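Local coordinates for protein serine protease (Nocardiopsis alba, PDB 2OUA) that probably cleaves peptide bonds as a secreted serine endopeptidase of the chymotrypsin-like S1 family, this chain being the protease domain, at residues A8-A20 and F30-S44. Residues are numbered along the deposited sequence; the frame is centred on the assembly and turned at random.
Sequences AYTMGGRCSVGFA and FVTAGHCGSVGTQVS. Unlike the reference sequence in segment 30-44: Gly37 (reference Ala).
Thr10 and Ser44 pair in an antiparallel, hydrogen-bonded bridge: Thr10 N reaches Ser44 O at 2.8 Å, Ser44 N returns to Thr10 O, and strands 8-10 and 42-44 cross at 137°. At the other end Phe19 pairs with Val31, and Gly18 N and Phe19 N make weak hydrogen bonds to Val31 O, a classic beta bulge. Between these pairings the Cys15-Cys36 disulfide ties strand 14-16 to the 3-10 segment 34-36, carrying His35. A chi1 of 69°, which sets Tyr9 CG between backbone N and carbonyl carbon, brings its ring against Phe30 and Val43. Phe30 CZ lies over one face of the Tyr9 ring, offset toward its rim, the two ring planes inclined at 49°, while Val43 CG1 meets Tyr9 CD1 obliquely at 3.6 Å. Tyr9 OH hydrogen-bonds Thr32 OG1 at 2.9 Å, and Ser16 O lies 3.1 Å from that OG1, giving this buried oxygen two polar neighbours. Val17 CG2 sits over the centre of the Phe30 ring, a CH-pi contact 4.0 Å from the centroid. Within the N-terminal barrel of the chymotrypsin-like fold, strand 48-56 brings Phe52 against Tyr9 and Val43, and strand 62-69 packs on Phe30 and Thr32; His35 hydrogen-bonds Asp61 and Ser143, the predicted catalytic triad.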
ATOM      1  N   ALA A   8      -7.093  -1.439  -7.946  1.00  9.76           N
ATOM      2  CA  ALA A   8      -7.498  -2.757  -7.492  1.00  9.31           C
ATOM      3  C   ALA A   8      -6.773  -3.885  -8.209  1.00  9.88           C
ATOM      4  O   ALA A   8      -6.385  -3.756  -9.372  1.00  9.62           O
ATOM      5  CB  ALA A   8      -9.004  -2.927  -7.685  1.00 10.38           C
ATOM      6  N   TYR A   9      -6.579  -4.984  -7.489  1.00  8.18           N
ATOM      7  CA  TYR A   9      -5.981  -6.190  -8.045  1.00  9.93           C
ATOM      8  C   TYR A   9      -6.693  -7.318  -7.314  1.00  9.23           C
ATOM      9  O   TYR A   9      -7.190  -7.124  -6.205  1.00  8.44           O
ATOM     10  CB  TYR A   9      -4.456  -6.231  -7.838  1.00  8.73           C
ATOM     11  CG  TYR A   9      -3.957  -6.402  -6.419  1.00  9.49           C
ATOM     12  CD1 TYR A   9      -3.907  -7.661  -5.816  1.00 10.00           C
ATOM     13  CD2 TYR A   9      -3.468  -5.312  -5.704  1.00  7.95           C
ATOM     14  CE1 TYR A   9      -3.373  -7.827  -4.529  1.00  9.79           C
ATOM     15  CE2 TYR A   9      -2.936  -5.464  -4.430  1.00 10.12           C
ATOM     16  CZ  TYR A   9      -2.887  -6.720  -3.848  1.00  8.72           C
ATOM     17  OH  TYR A   9      -2.349  -6.853  -2.590  1.00  7.94           O
ATOM     18  N   THR A  10      -6.781  -8.486  -7.936  1.00  9.93           N
ATOM     19  CA  THR A  10      -7.487  -9.592  -7.309  1.00 11.91           C
ATOM     20  C   THR A  10      -6.615 -10.817  -7.111  1.00 12.49           C
ATOM     21  O   THR A  10      -5.689 -11.067  -7.880  1.00 11.37           O
ATOM     22  CB  THR A  10      -8.725  -9.986  -8.137  1.00 12.79           C
ATOM     23  OG1 THR A  10      -8.323 -10.294  -9.475  1.00 14.26           O
ATOM     24  CG2 THR A  10      -9.728  -8.835  -8.175  1.00 14.16           C
ATOM     25  N   MET A  11      -6.934 -11.579  -6.070  1.00 13.04           N
ATOM     26  CA  MET A  11      -6.194 -12.786  -5.725  1.00 16.15           C
ATOM     27  C   MET A  11      -7.084 -13.686  -4.880  1.00 17.61           C
ATOM     28  O   MET A  11      -6.615 -14.334  -3.944  1.00 19.98           O
ATOM     29  CB  MET A  11      -4.944 -12.413  -4.929  1.00 16.92           C
ATOM     30  CG  MET A  11      -5.156 -11.288  -3.911  1.00 18.27           C
ATOM     31  SD  MET A  11      -6.633 -11.472  -2.870  1.00 16.32           S
ATOM     32  CE  MET A  11      -6.786  -9.811  -2.221  1.00 18.50           C
ATOM     33  N   GLY A  12      -8.366 -13.736  -5.225  1.00 18.04           N
ATOM     34  CA  GLY A  12      -9.304 -14.516  -4.441  1.00 19.78           C
ATOM     35  C   GLY A  12      -9.800 -13.522  -3.406  1.00 20.45           C
ATOM     36  O   GLY A  12      -9.846 -13.793  -2.203  1.00 23.02           O
ATOM     37  N   GLY A  13     -10.159 -12.347  -3.910  1.00 17.96           N
ATOM     38  CA  GLY A  13     -10.624 -11.252  -3.082  1.00 15.90           C
ATOM     39  C   GLY A  13     -10.048 -10.007  -3.730  1.00 15.19           C
ATOM     40  O   GLY A  13      -9.489 -10.092  -4.826  1.00 16.15           O
ATOM     41  N   ARG A  14     -10.159  -8.858  -3.079  1.00 13.62           N
ATOM     42  CA  ARG A  14      -9.626  -7.637  -3.663  1.00 12.09           C
ATOM     43  C   ARG A  14      -8.803  -6.802  -2.692  1.00 11.18           C
ATOM     44  O   ARG A  14      -9.124  -6.689  -1.508  1.00 10.00           O
ATOM     45  CB  ARG A  14     -10.770  -6.790  -4.243  1.00 13.40           C
ATOM     46  CG  ARG A  14     -10.346  -5.445  -4.834  1.00 15.02           C
ATOM     47  CD  ARG A  14     -11.465  -4.831  -5.678  1.00 17.53           C
ATOM     48  NE  ARG A  14     -12.716  -4.693  -4.935  1.00 17.26           N
ATOM     49  CZ  ARG A  14     -12.961  -3.737  -4.042  1.00 19.45           C
ATOM     50  NH1 ARG A  14     -12.041  -2.818  -3.776  1.00 16.98           N
ATOM     51  NH2 ARG A  14     -14.124  -3.710  -3.404  1.00 18.76           N
ATOM     52  N   CYS A  15      -7.719  -6.235  -3.208  1.00 10.93           N
ATOM     53  CA  CYS A  15      -6.841  -5.367  -2.435  1.00 10.40           C
ATOM     54  C   CYS A  15      -6.407  -4.251  -3.376  1.00 10.13           C
ATOM     55  O   CYS A  15      -6.828  -4.220  -4.533  1.00  9.15           O
ATOM     56  CB  CYS A  15      -5.623  -6.144  -1.914  1.00 11.17           C
ATOM     57  SG  CYS A  15      -5.866  -6.894  -0.264  1.00 13.56           S
ATOM     58  N   SER A  16      -5.576  -3.337  -2.884  1.00  8.78           N
ATOM     59  CA  SER A  16      -5.122  -2.217  -3.695  1.00  8.35           C
ATOM     60  C   SER A  16      -3.603  -2.133  -3.795  1.00  7.14           C
ATOM     61  O   SER A  16      -2.886  -2.476  -2.854  1.00  6.80           O
ATOM     62  CB  SER A  16      -5.657  -0.906  -3.119  1.00  8.77           C
ATOM     63  OG  SER A  16      -7.070  -0.935  -3.019  1.00 10.94           O
ATOM     64  N   VAL A  17      -3.128  -1.654  -4.940  1.00  6.23           N
ATOM     65  CA  VAL A  17      -1.698  -1.495  -5.188  1.00  7.04           C
ATOM     66  C   VAL A  17      -1.117  -0.438  -4.259  1.00  6.66           C
ATOM     67  O   VAL A  17      -1.727   0.609  -4.035  1.00  7.64           O
ATOM     68  CB  VAL A  17      -1.427  -1.057  -6.661  1.00  7.06           C
ATOM     69  CG1 VAL A  17       0.035  -0.677  -6.842  1.00  6.77           C
ATOM     70  CG2 VAL A  17      -1.798  -2.181  -7.621  1.00  5.91           C
ATOM     71  N   GLY A  18       0.061  -0.721  -3.711  1.00  5.53           N
ATOM     72  CA  GLY A  18       0.717   0.233  -2.840  1.00  5.99           C
ATOM     73  C   GLY A  18       1.541   1.175  -3.699  1.00  7.05           C
ATOM     74  O   GLY A  18       1.116   2.287  -3.998  1.00  6.95           O
ATOM     75  N   PHE A  19       2.721   0.723  -4.110  1.00  5.79           N
ATOM     76  CA  PHE A  19       3.592   1.533  -4.957  1.00  6.98           C
ATOM     77  C   PHE A  19       4.342   0.658  -5.941  1.00  7.27           C
ATOM     78  O   PHE A  19       4.808  -0.428  -5.589  1.00  7.36           O
ATOM     79  CB  PHE A  19       4.624   2.301  -4.122  1.00  7.53           C
ATOM     80  CG  PHE A  19       4.027   3.296  -3.180  1.00  8.91           C
ATOM     81  CD1 PHE A  19       3.818   2.971  -1.846  1.00  7.80           C
ATOM     82  CD2 PHE A  19       3.650   4.556  -3.632  1.00  8.48           C
ATOM     83  CE1 PHE A  19       3.244   3.887  -0.974  1.00  6.20           C
ATOM     84  CE2 PHE A  19       3.073   5.479  -2.767  1.00  7.59           C
ATOM     85  CZ  PHE A  19       2.872   5.143  -1.436  1.00  7.16           C
ATOM     86  N   ALA A  20       4.451   1.129  -7.179  1.00  7.25           N
ATOM     87  CA  ALA A  20       5.187   0.393  -8.195  1.00  8.50           C
ATOM     88  C   ALA A  20       6.641   0.365  -7.734  1.00  7.81           C
ATOM     89  O   ALA A  20       7.163   1.368  -7.238  1.00  8.07           O
ATOM     90  CB  ALA A  20       5.077   1.106  -9.542  1.00  7.96           C
ATOM     91  N   PHE A  30       5.076  -4.479  -7.315  1.00  6.71           N
ATOM     92  CA  PHE A  30       4.595  -3.415  -6.441  1.00  6.54           C
ATOM     93  C   PHE A  30       4.490  -3.884  -5.003  1.00  7.20           C
ATOM     94  O   PHE A  30       4.258  -5.065  -4.744  1.00  8.03           O
ATOM     95  CB  PHE A  30       3.236  -2.884  -6.931  1.00  5.47           C
ATOM     96  CG  PHE A  30       2.130  -3.918  -6.955  1.00  6.91           C
ATOM     97  CD1 PHE A  30       1.486  -4.304  -5.780  1.00  6.43           C
ATOM     98  CD2 PHE A  30       1.721  -4.482  -8.161  1.00  5.82           C
ATOM     99  CE1 PHE A  30       0.441  -5.236  -5.805  1.00  8.99           C
ATOM    100  CE2 PHE A  30       0.677  -5.419  -8.199  1.00  6.60           C
ATOM    101  CZ  PHE A  30       0.034  -5.795  -7.018  1.00  7.58           C
ATOM    102  N   VAL A  31       4.695  -2.963  -4.067  1.00  8.26           N
ATOM    103  CA  VAL A  31       4.575  -3.302  -2.658  1.00  6.78           C
ATOM    104  C   VAL A  31       3.110  -3.141  -2.289  1.00  7.52           C
ATOM    105  O   VAL A  31       2.394  -2.339  -2.889  1.00  6.69           O
ATOM    106  CB  VAL A  31       5.455  -2.392  -1.756  1.00  6.96           C
ATOM    107  CG1 VAL A  31       6.928  -2.698  -2.007  1.00  6.12           C
ATOM    108  CG2 VAL A  31       5.156  -0.928  -2.024  1.00  5.37           C
ATOM    109  N   THR A  32       2.668  -3.919  -1.312  1.00  6.96           N
ATOM    110  CA  THR A  32       1.281  -3.896  -0.868  1.00  7.47           C
ATOM    111  C   THR A  32       1.257  -4.507   0.529  1.00  7.25           C
ATOM    112  O   THR A  32       2.309  -4.711   1.126  1.00  7.14           O
ATOM    113  CB  THR A  32       0.392  -4.725  -1.839  1.00  7.91           C
ATOM    114  OG1 THR A  32      -0.989  -4.570  -1.489  1.00  8.14           O
ATOM    115  CG2 THR A  32       0.770  -6.202  -1.790  1.00  6.73           C
ATOM    116  N   ALA A  33       0.069  -4.792   1.055  1.00  7.41           N
ATOM    117  CA  ALA A  33      -0.040  -5.381   2.389  1.00  8.15           C
ATOM    118  C   ALA A  33       0.114  -6.896   2.338  1.00  8.19           C
ATOM    119  O   ALA A  33      -0.393  -7.555   1.426  1.00  7.62           O
ATOM    120  CB  ALA A  33      -1.383  -5.021   3.013  1.00  9.17           C
ATOM    121  N   GLY A  34       0.804  -7.449   3.329  1.00  6.99           N
ATOM    122  CA  GLY A  34       1.008  -8.885   3.380  1.00  6.55           C
ATOM    123  C   GLY A  34      -0.254  -9.688   3.656  1.00  7.65           C
ATOM    124  O   GLY A  34      -0.331 -10.866   3.300  1.00  6.82           O
ATOM    125  N   HIS A  35      -1.253  -9.081   4.288  1.00  6.35           N
ATOM    126  CA  HIS A  35      -2.468  -9.837   4.572  1.00  8.76           C
ATOM    127  C   HIS A  35      -3.287 -10.055   3.303  1.00  8.49           C
ATOM    128  O   HIS A  35      -4.251 -10.815   3.300  1.00  8.59           O
ATOM    129  CB  HIS A  35      -3.320  -9.153   5.655  1.00 11.06           C
ATOM    130  CG  HIS A  35      -4.043  -7.927   5.191  1.00 12.91           C
ATOM    131  ND1 HIS A  35      -3.625  -6.649   5.511  1.00 14.12           N
ATOM    132  CD2 HIS A  35      -5.175  -7.780   4.466  1.00 13.28           C
ATOM    133  CE1 HIS A  35      -4.471  -5.773   5.000  1.00 14.22           C
ATOM    134  NE2 HIS A  35      -5.419  -6.432   4.361  1.00 15.63           N
ATOM    135  N   CYS A  36      -2.889  -9.391   2.221  1.00  7.92           N
ATOM    136  CA  CYS A  36      -3.586  -9.532   0.947  1.00  8.66           C
ATOM    137  C   CYS A  36      -3.235 -10.843   0.249  1.00  9.34           C
ATOM    138  O   CYS A  36      -3.961 -11.302  -0.635  1.00  8.82           O
ATOM    139  CB  CYS A  36      -3.251  -8.359   0.029  1.00  9.34           C
ATOM    140  SG  CYS A  36      -4.009  -6.796   0.564  1.00 12.77           S
ATOM    141  N   GLY A  37      -2.122 -11.449   0.643  1.00  8.27           N
ATOM    142  CA  GLY A  37      -1.740 -12.696   0.009  1.00  7.57           C
ATOM    143  C   GLY A  37      -0.516 -13.366   0.592  1.00  8.58           C
ATOM    144  O   GLY A  37       0.455 -12.706   0.970  1.00  8.78           O
ATOM    145  N   SER A  38      -0.575 -14.692   0.671  1.00  7.25           N
ATOM    146  CA  SER A  38       0.527 -15.497   1.182  1.00  7.44           C
ATOM    147  C   SER A  38       1.542 -15.661   0.057  1.00  8.18           C
ATOM    148  O   SER A  38       1.205 -15.511  -1.116  1.00  5.75           O
ATOM    149  CB  SER A  38       0.009 -16.871   1.611  1.00  9.43           C
ATOM    150  OG  SER A  38      -0.744 -17.475   0.571  1.00  7.53           O
ATOM    151  N   VAL A  39       2.787 -15.965   0.407  1.00  8.78           N
ATOM    152  CA  VAL A  39       3.810 -16.147  -0.615  1.00  8.91           C
ATOM    153  C   VAL A  39       3.313 -17.180  -1.621  1.00  8.65           C
ATOM    154  O   VAL A  39       2.780 -18.223  -1.237  1.00  7.64           O
ATOM    155  CB  VAL A  39       5.135 -16.639  -0.004  1.00  9.03           C
ATOM    156  CG1 VAL A  39       6.127 -16.977  -1.113  1.00 10.26           C
ATOM    157  CG2 VAL A  39       5.712 -15.565   0.905  1.00 10.58           C
ATOM    158  N   GLY A  40       3.487 -16.872  -2.904  1.00  7.55           N
ATOM    159  CA  GLY A  40       3.058 -17.772  -3.960  1.00  7.59           C
ATOM    160  C   GLY A  40       1.677 -17.457  -4.508  1.00  8.41           C
ATOM    161  O   GLY A  40       1.269 -18.000  -5.535  1.00  6.81           O
ATOM    162  N   THR A  41       0.948 -16.578  -3.831  1.00  7.88           N
ATOM    163  CA  THR A  41      -0.391 -16.223  -4.277  1.00  8.59           C
ATOM    164  C   THR A  41      -0.374 -15.447  -5.582  1.00  7.97           C
ATOM    165  O   THR A  41       0.394 -14.497  -5.747  1.00  6.95           O
ATOM    166  CB  THR A  41      -1.137 -15.418  -3.202  1.00  8.88           C
ATOM    167  OG1 THR A  41      -1.379 -16.268  -2.076  1.00  7.19           O
ATOM    168  CG2 THR A  41      -2.468 -14.907  -3.731  1.00  7.77           C
ATOM    169  N   GLN A  42      -1.236 -15.869  -6.501  1.00  8.64           N
ATOM    170  CA  GLN A  42      -1.354 -15.263  -7.822  1.00 10.06           C
ATOM    171  C   GLN A  42      -2.208 -14.003  -7.810  1.00 11.27           C
ATOM    172  O   GLN A  42      -3.233 -13.929  -7.126  1.00 10.33           O
ATOM    173  CB  GLN A  42      -1.953 -16.272  -8.806  1.00 12.85           C
ATOM    174  CG  GLN A  42      -1.079 -17.489  -9.058  1.00 16.41           C
ATOM    175  CD  GLN A  42       0.208 -17.139  -9.771  1.00 20.94           C
ATOM    176  OE1 GLN A  42       0.191 -16.507 -10.827  1.00 23.97           O
ATOM    177  NE2 GLN A  42       1.333 -17.552  -9.201  1.00 23.99           N
ATOM    178  N   VAL A  43      -1.787 -13.022  -8.599  1.00 10.96           N
ATOM    179  CA  VAL A  43      -2.473 -11.743  -8.689  1.00 11.39           C
ATOM    180  C   VAL A  43      -2.870 -11.390 -10.117  1.00 11.62           C
ATOM    181  O   VAL A  43      -2.159 -11.717 -11.067  1.00 10.17           O
ATOM    182  CB  VAL A  43      -1.564 -10.606  -8.159  1.00 13.55           C
ATOM    183  CG1 VAL A  43      -2.142  -9.248  -8.532  1.00 14.20           C
ATOM    184  CG2 VAL A  43      -1.413 -10.727  -6.650  1.00 12.47           C
ATOM    185  N   SER A  44      -4.006 -10.716 -10.247  1.00 12.36           N
ATOM    186  CA  SER A  44      -4.502 -10.251 -11.536  1.00 12.37           C
ATOM    187  C   SER A  44      -4.862  -8.777 -11.420  1.00 11.76           C
ATOM    188  O   SER A  44      -5.549  -8.366 -10.480  1.00 11.51           O
ATOM    189  CB  SER A  44      -5.746 -11.030 -11.973  1.00 12.72           C
ATOM    190  OG  SER A  44      -5.406 -12.310 -12.469  1.00 14.96           O
TER
HETATM  191  O   HOH W   1      -8.608  -8.374 -11.811  1.00 47.47           O